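Local coordinates for uncharacterized protein Tm1382 (Thermotoga maritima, PDB 3E57) that is of unknown function but, as a putative Nudix hydrolase, may cleave a diphosphate linkage in a nucleotide-like substrate, at residues E150-H155 with E193-I198; D79-T84 with E183-F188. All coordinates share one frame; numbering follows the deposited sequence.

Contact 1 of 2, residues E150-H155 with E193-I198; sequences EVSRVH and EGWSKI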
loop_
_atom_site.group_PDB
_atom_site.type_symbol
_atom_site.label_atom_id
_atom_site.label_comp_id
_atom_site.label_asym_id
_atom_site.label_seq_id
_atom_site.Cartn_x
_atom_site.Cartn_y
_atom_site.Cartn_z
ATOM N N GLU B 150 1.995 -15.886 -0.322
ATOM C CA GLU B 150 1.974 -16.686 -1.548
ATOM C C GLU B 150 0.740 -16.373 -2.383
ATOM O O GLU B 150 0.834 -16.170 -3.588
ATOM C CB GLU B 150 1.960 -18.190 -1.226
ATOM C CG GLU B 150 3.243 -18.757 -0.642
ATOM C CD GLU B 150 3.135 -20.260 -0.377
ATOM O OE1 GLU B 150 2.044 -20.719 0.039
ATOM O OE2 GLU B 150 4.136 -20.983 -0.581
ATOM N N VAL B 151 -0.416 -16.349 -1.732
ATOM C CA VAL B 151 -1.670 -16.075 -2.425
ATOM C C VAL B 151 -1.672 -14.635 -2.954
ATOM O O VAL B 151 -2.011 -14.397 -4.113
ATOM C CB VAL B 151 -2.887 -16.333 -1.508
ATOM C CG1 VAL B 151 -4.190 -15.968 -2.212
ATOM C CG2 VAL B 151 -2.918 -17.794 -1.072
ATOM N N SER B 152 -1.265 -13.686 -2.114
ATOM C CA SER B 152 -1.234 -12.274 -2.500
ATOM C C SER B 152 -0.456 -12.024 -3.776
ATOM O O SER B 152 -0.922 -11.289 -4.649
ATOM C CB SER B 152 -0.630 -11.429 -1.377
ATOM O OG SER B 152 -1.519 -11.415 -0.289
ATOM N N ARG B 153 0.714 -12.647 -3.896
ATOM C CA ARG B 153 1.590 -12.399 -5.046
ATOM C C ARG B 153 1.020 -12.856 -6.395
ATOM O O ARG B 153 1.475 -12.385 -7.449
ATOM C CB ARG B 153 2.971 -13.017 -4.812
ATOM C CG ARG B 153 3.743 -12.329 -3.710
ATOM C CD ARG B 153 5.197 -12.770 -3.625
ATOM N NE ARG B 153 5.388 -14.135 -3.126
ATOM C CZ ARG B 153 5.554 -14.479 -1.848
ATOM N NH1 ARG B 153 5.503 -13.581 -0.868
ATOM N NH2 ARG B 153 5.752 -15.760 -1.542
ATOM N N VAL B 154 0.039 -13.761 -6.372
ATOM C CA VAL B 154 -0.594 -14.241 -7.603
ATOM C C VAL B 154 -2.006 -13.682 -7.801
ATOM O O VAL B 154 -2.695 -14.088 -8.728
ATOM C CB VAL B 154 -0.614 -15.802 -7.671
ATOM C CG1 VAL B 154 0.791 -16.356 -7.485
ATOM C CG2 VAL B 154 -1.564 -16.395 -6.645
ATOM N N HIS B 155 -2.426 -12.740 -6.947
ATOM C CA HIS B 155 -3.765 -12.149 -7.024
ATOM C C HIS B 155 -3.685 -10.648 -7.263
ATOM O O HIS B 155 -2.893 -9.954 -6.629
ATOM C CB HIS B 155 -4.532 -12.373 -5.719
ATOM C CG HIS B 155 -5.149 -13.729 -5.590
ATOM N ND1 HIS B 155 -6.216 -13.979 -4.755
ATOM C CD2 HIS B 155 -4.862 -14.905 -6.191
ATOM C CE1 HIS B 155 -6.546 -15.256 -4.834
ATOM N NE2 HIS B 155 -5.743 -15.839 -5.702
ATOM N N GLU B 193 -5.956 -8.450 8.507
ATOM C CA GLU B 193 -4.717 -8.668 7.768
ATOM C C GLU B 193 -4.982 -8.622 6.267
ATOM O O GLU B 193 -6.121 -8.557 5.835
ATOM C CB GLU B 193 -4.093 -10.025 8.152
ATOM C CG GLU B 193 -3.648 -10.135 9.603
ATOM C CD GLU B 193 -3.088 -11.507 9.960
ATOM O OE1 GLU B 193 -2.994 -12.378 9.060
ATOM O OE2 GLU B 193 -2.756 -11.721 11.155
ATOM N N GLY B 194 -3.915 -8.625 5.478
ATOM C CA GLY B 194 -4.040 -8.775 4.028
ATOM C C GLY B 194 -4.870 -7.692 3.367
ATOM O O GLY B 194 -4.738 -6.504 3.696
ATOM N N TRP B 195 -5.685 -8.110 2.399
ATOM C CA TRP B 195 -6.526 -7.201 1.627
ATOM C C TRP B 195 -7.582 -6.557 2.506
ATOM O O TRP B 195 -7.972 -5.427 2.251
ATOM C CB TRP B 195 -7.203 -7.938 0.475
ATOM C CG TRP B 195 -6.305 -8.306 -0.660
ATOM C CD1 TRP B 195 -4.948 -8.281 -0.685
ATOM C CD2 TRP B 195 -6.722 -8.763 -1.951
ATOM N NE1 TRP B 195 -4.486 -8.695 -1.919
ATOM C CE2 TRP B 195 -5.560 -8.998 -2.709
ATOM C CE3 TRP B 195 -7.968 -9.016 -2.527
ATOM C CZ2 TRP B 195 -5.606 -9.450 -4.030
ATOM C CZ3 TRP B 195 -8.016 -9.479 -3.847
ATOM C CH2 TRP B 195 -6.835 -9.690 -4.576
ATOM N N SER B 196 -8.034 -7.253 3.548
ATOM C CA SER B 196 -9.003 -6.667 4.484
ATOM C C SER B 196 -8.435 -5.418 5.159
ATOM O O SER B 196 -9.091 -4.379 5.242
ATOM C CB SER B 196 -9.448 -7.706 5.522
ATOM O OG SER B 196 -10.267 -8.697 4.901
ATOM N N LYS B 197 -7.202 -5.516 5.647
ATOM C CA LYS B 197 -6.550 -4.403 6.307
ATOM C C LYS B 197 -6.339 -3.236 5.328
ATOM O O LYS B 197 -6.538 -2.056 5.668
ATOM C CB LYS B 197 -5.206 -4.861 6.863
ATOM C CG LYS B 197 -4.599 -3.946 7.878
ATOM C CD LYS B 197 -3.330 -4.563 8.431
ATOM C CE LYS B 197 -2.825 -3.740 9.600
ATOM N NZ LYS B 197 -3.625 -3.984 10.861
ATOM N N ILE B 198 -5.926 -3.566 4.116
ATOM C CA ILE B 198 -5.649 -2.527 3.119
ATOM C C ILE B 198 -6.939 -1.815 2.773
ATOM O O ILE B 198 -6.983 -0.584 2.725
ATOM C CB ILE B 198 -5.032 -3.114 1.840
ATOM C CG1 ILE B 198 -3.610 -3.638 2.106
ATOM C CG2 ILE B 198 -4.982 -2.038 0.744
ATOM C CD1 ILE B 198 -3.088 -4.569 1.031
HETATM O O HOH W 1 -2.290 -8.903 -4.200
#
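Trp195 reaches across from the start of helix 194-206 and lays the six-membered part of its indole against the base of the His155 side chain. CB of His155 sits 3.5 Å from CZ2 of Trp195 and 3.7 Å from CH2, so aliphatic carbon rather than the imidazole carries most of the contact. The approach is oblique to the indole plane. The His155 ring, with CG beside the backbone N and anti to the carbonyl carbon (chi1 -81°), then leads away from Trp195, with Trp195 CH2 at its edge, near its plane. CG1 of Val151 stands over one imidazole face, 3.6 Å above the plane and displaced toward the rim.

At the pyrrole end of the indole a water lies at the edge, in the ring plane. It accepts from NE1 of Trp195 at 3.2 Å and donates to the backbone O of His155 at 2.7 Å, bridging the segments where they share no direct polar bond. NE1 has a weak second bond to Ser146. Ser152 OG comes within 4.3 Å of Trp195 NE1 and is hydrogen-bonded to Thr149 OG1.

Strand 66-77 packs against both side chains: His155 touches Gln68 and Ile70, Trp195 rests on Ile70, and Tyr72 meets the indole edge-to-face. Ile144 of strand 131-145 adds a further apolar contact to Trp195. The contact thus joins the short helix 150-153 and the first residue of strand 155-163 to the beginning of the C-terminal helix 194-206, against strand 66-77 of the central sheet.

Contact 2 of 2, residues D79-T84 with E183-F188; sequences DRVLIT and EELEKF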
loop_
_atom_site.group_PDB
_atom_site.type_symbol
_atom_site.label_atom_id
_atom_site.label_comp_id
_atom_site.label_asym_id
_atom_site.label_seq_id
_atom_site.Cartn_x
_atom_site.Cartn_y
_atom_site.Cartn_z
ATOM N N ASP B 79 -24.733 3.694 6.853
ATOM C CA ASP B 79 -23.430 4.165 7.312
ATOM C C ASP B 79 -22.669 3.055 8.025
ATOM O O ASP B 79 -21.748 3.325 8.789
ATOM C CB ASP B 79 -23.585 5.406 8.200
ATOM C CG ASP B 79 -23.557 6.713 7.392
ATOM O OD1 ASP B 79 -22.915 6.752 6.309
ATOM O OD2 ASP B 79 -24.170 7.707 7.844
ATOM N N ARG B 80 -23.043 1.809 7.737
ATOM C CA ARG B 80 -22.400 0.637 8.326
ATOM C C ARG B 80 -21.736 -0.188 7.246
ATOM O O ARG B 80 -22.185 -0.193 6.101
ATOM C CB ARG B 80 -23.421 -0.211 9.082
ATOM C CG ARG B 80 -23.952 0.465 10.319
ATOM C CD ARG B 80 -24.944 -0.415 11.057
ATOM N NE ARG B 80 -25.308 0.172 12.351
ATOM C CZ ARG B 80 -24.910 -0.270 13.550
ATOM N NH1 ARG B 80 -24.126 -1.337 13.679
ATOM N NH2 ARG B 80 -25.318 0.362 14.644
ATOM N N VAL B 81 -20.664 -0.881 7.621
ATOM C CA VAL B 81 -19.905 -1.710 6.697
ATOM C C VAL B 81 -19.981 -3.163 7.149
ATOM O O VAL B 81 -19.981 -3.443 8.352
ATOM C CB VAL B 81 -18.419 -1.257 6.598
ATOM C CG1 VAL B 81 -17.721 -1.343 7.944
ATOM C CG2 VAL B 81 -17.685 -2.084 5.550
ATOM N N LEU B 82 -20.036 -4.074 6.182
ATOM C CA LEU B 82 -20.147 -5.498 6.463
ATOM C C LEU B 82 -18.777 -6.116 6.793
ATOM O O LEU B 82 -17.851 -6.033 6.000
ATOM C CB LEU B 82 -20.763 -6.222 5.272
ATOM C CG LEU B 82 -20.939 -7.738 5.389
ATOM C CD1 LEU B 82 -21.988 -8.085 6.429
ATOM C CD2 LEU B 82 -21.282 -8.342 4.033
ATOM N N ILE B 83 -18.695 -6.726 7.967
ATOM C CA ILE B 83 -17.537 -7.494 8.405
ATOM C C ILE B 83 -17.992 -8.940 8.509
ATOM O O ILE B 83 -19.081 -9.202 9.014
ATOM C CB ILE B 83 -17.077 -7.021 9.795
ATOM C CG1 ILE B 83 -16.563 -5.579 9.726
ATOM C CG2 ILE B 83 -16.001 -7.933 10.349
ATOM C CD1 ILE B 83 -15.233 -5.428 9.066
ATOM N N THR B 84 -17.186 -9.872 8.020
ATOM C CA THR B 84 -17.527 -11.280 8.119
ATOM C C THR B 84 -16.402 -12.031 8.813
ATOM O O THR B 84 -15.276 -11.542 8.905
ATOM C CB THR B 84 -17.777 -11.913 6.738
ATOM O OG1 THR B 84 -16.616 -11.729 5.926
ATOM C CG2 THR B 84 -18.992 -11.277 6.048
ATOM N N GLU B 183 -17.141 4.546 12.257
ATOM C CA GLU B 183 -16.259 5.007 13.350
ATOM C C GLU B 183 -15.747 3.865 14.247
ATOM O O GLU B 183 -14.942 4.103 15.167
ATOM C CB GLU B 183 -16.918 6.111 14.192
ATOM C CG GLU B 183 -18.013 5.660 15.155
ATOM C CD GLU B 183 -19.417 5.911 14.635
ATOM O OE1 GLU B 183 -19.602 6.021 13.399
ATOM O OE2 GLU B 183 -20.337 5.987 15.480
ATOM N N GLU B 184 -16.219 2.641 13.985
ATOM C CA GLU B 184 -15.674 1.434 14.602
ATOM C C GLU B 184 -14.727 0.675 13.674
ATOM O O GLU B 184 -14.084 -0.286 14.099
ATOM C CB GLU B 184 -16.802 0.486 15.020
ATOM C CG GLU B 184 -17.743 1.031 16.090
ATOM C CD GLU B 184 -18.648 -0.052 16.694
ATOM O OE1 GLU B 184 -19.549 0.301 17.488
ATOM O OE2 GLU B 184 -18.475 -1.258 16.374
ATOM N N LEU B 185 -14.636 1.084 12.411
ATOM C CA LEU B 185 -13.845 0.331 11.455
ATOM C C LEU B 185 -12.339 0.419 11.758
ATOM O O LEU B 185 -11.610 -0.536 11.534
ATOM C CB LEU B 185 -14.141 0.779 10.022
ATOM C CG LEU B 185 -13.359 0.049 8.928
ATOM C CD1 LEU B 185 -13.510 -1.473 9.024
ATOM C CD2 LEU B 185 -13.778 0.582 7.571
ATOM N N GLU B 186 -11.871 1.551 12.273
ATOM C CA GLU B 186 -10.450 1.680 12.624
ATOM C C GLU B 186 -10.016 0.593 13.628
ATOM O O GLU B 186 -8.958 -0.024 13.466
ATOM C CB GLU B 186 -10.174 3.074 13.180
ATOM C CG GLU B 186 -8.741 3.325 13.637
ATOM C CD GLU B 186 -8.552 4.753 14.129
ATOM O OE1 GLU B 186 -8.396 5.645 13.273
ATOM O OE2 GLU B 186 -8.563 4.986 15.358
ATOM N N LYS B 187 -10.834 0.363 14.651
ATOM C CA LYS B 187 -10.609 -0.722 15.623
ATOM C C LYS B 187 -10.448 -2.085 14.936
ATOM O O LYS B 187 -9.474 -2.804 15.153
ATOM C CB LYS B 187 -11.799 -0.772 16.591
ATOM C CG LYS B 187 -11.792 -1.930 17.525
ATOM C CD LYS B 187 -12.964 -1.902 18.495
ATOM C CE LYS B 187 -14.249 -2.364 17.838
ATOM N NZ LYS B 187 -15.359 -2.446 18.811
ATOM N N PHE B 188 -11.408 -2.427 14.085
ATOM C CA PHE B 188 -11.360 -3.700 13.351
ATOM C C PHE B 188 -10.172 -3.801 12.414
ATOM O O PHE B 188 -9.566 -4.865 12.292
ATOM C CB PHE B 188 -12.671 -3.945 12.588
ATOM C CG PHE B 188 -13.780 -4.436 13.452
ATOM C CD1 PHE B 188 -14.061 -5.790 13.535
ATOM C CD2 PHE B 188 -14.547 -3.544 14.196
ATOM C CE1 PHE B 188 -15.062 -6.246 14.323
ATOM C CE2 PHE B 188 -15.563 -3.986 14.989
ATOM C CZ PHE B 188 -15.827 -5.353 15.070
#
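With chi1 at 180°, Leu185 extends away from its own amide nitrogen and sets CD1 between two strand side chains. Ile83 meets it with CG1 beside the backbone N (chi1 -65°) and a second bend of the same sense (chi2 -73°), placing CD1 within range of the leucine methyl. CD1 of Leu185 is consequently shared between two strand residues: it lies 4.3 Å from CG1 of Val81 and 4.3 Å from CD1 of Ile83. Val81 and Ile83, two positions apart on the strand, both direct their side chains toward the helix, and Leu82 between them turns to the other side of the sheet, onto Ile75 and Trp177.

Ile83 uses its other branch for the second helix residue. CG2 of Ile83 stands 4.3 Å from CD1 of Phe188, reaching the phenyl ring obliquely, while the ring meets Tyr99 edge-to-face. Spacings of this length make a loose methyl-to-methyl and methyl-to-ring contact, wholly apolar and buried. At the outer margin, Arg80 NH1 and Glu184 OE1 carry opposite charges but remain 6.2 Å apart; NH1 of Arg80 is instead hydrogen-bonded to Leu179 O.

Ile180, on the adjacent antiparallel strand 176-181, touches Val81, Ile83 and Phe188, and Ala200 and Leu204 of helix 194-206 also touch Leu185. The result is a helix-on-sheet layer in which strand 80-85 presents one apolar face to the short helix 185-189, in keeping with the alpha/beta/alpha sandwich of the Nudix fold, whose mixed sheet is packed between helices.

From the N terminus, strand 80-85 comes first; its segment 79-84 pairs with 183-188, so contact 2 closes a loop of 98 residues that holds helix 115-130 and the strands up to 176-181. Segment 150-155 lies within that loop, but its partner 193-198 lies beyond it: contact 1 closes a shorter loop of 37 residues, and the two loops cross. Helices 185-189 and 194-206 follow one another and pack at separate places, the first against strand 80-85, the second by its start against the entry to strand 155-163. The contact centres are 19 Å apart, with nearest atoms about 6 Å apart.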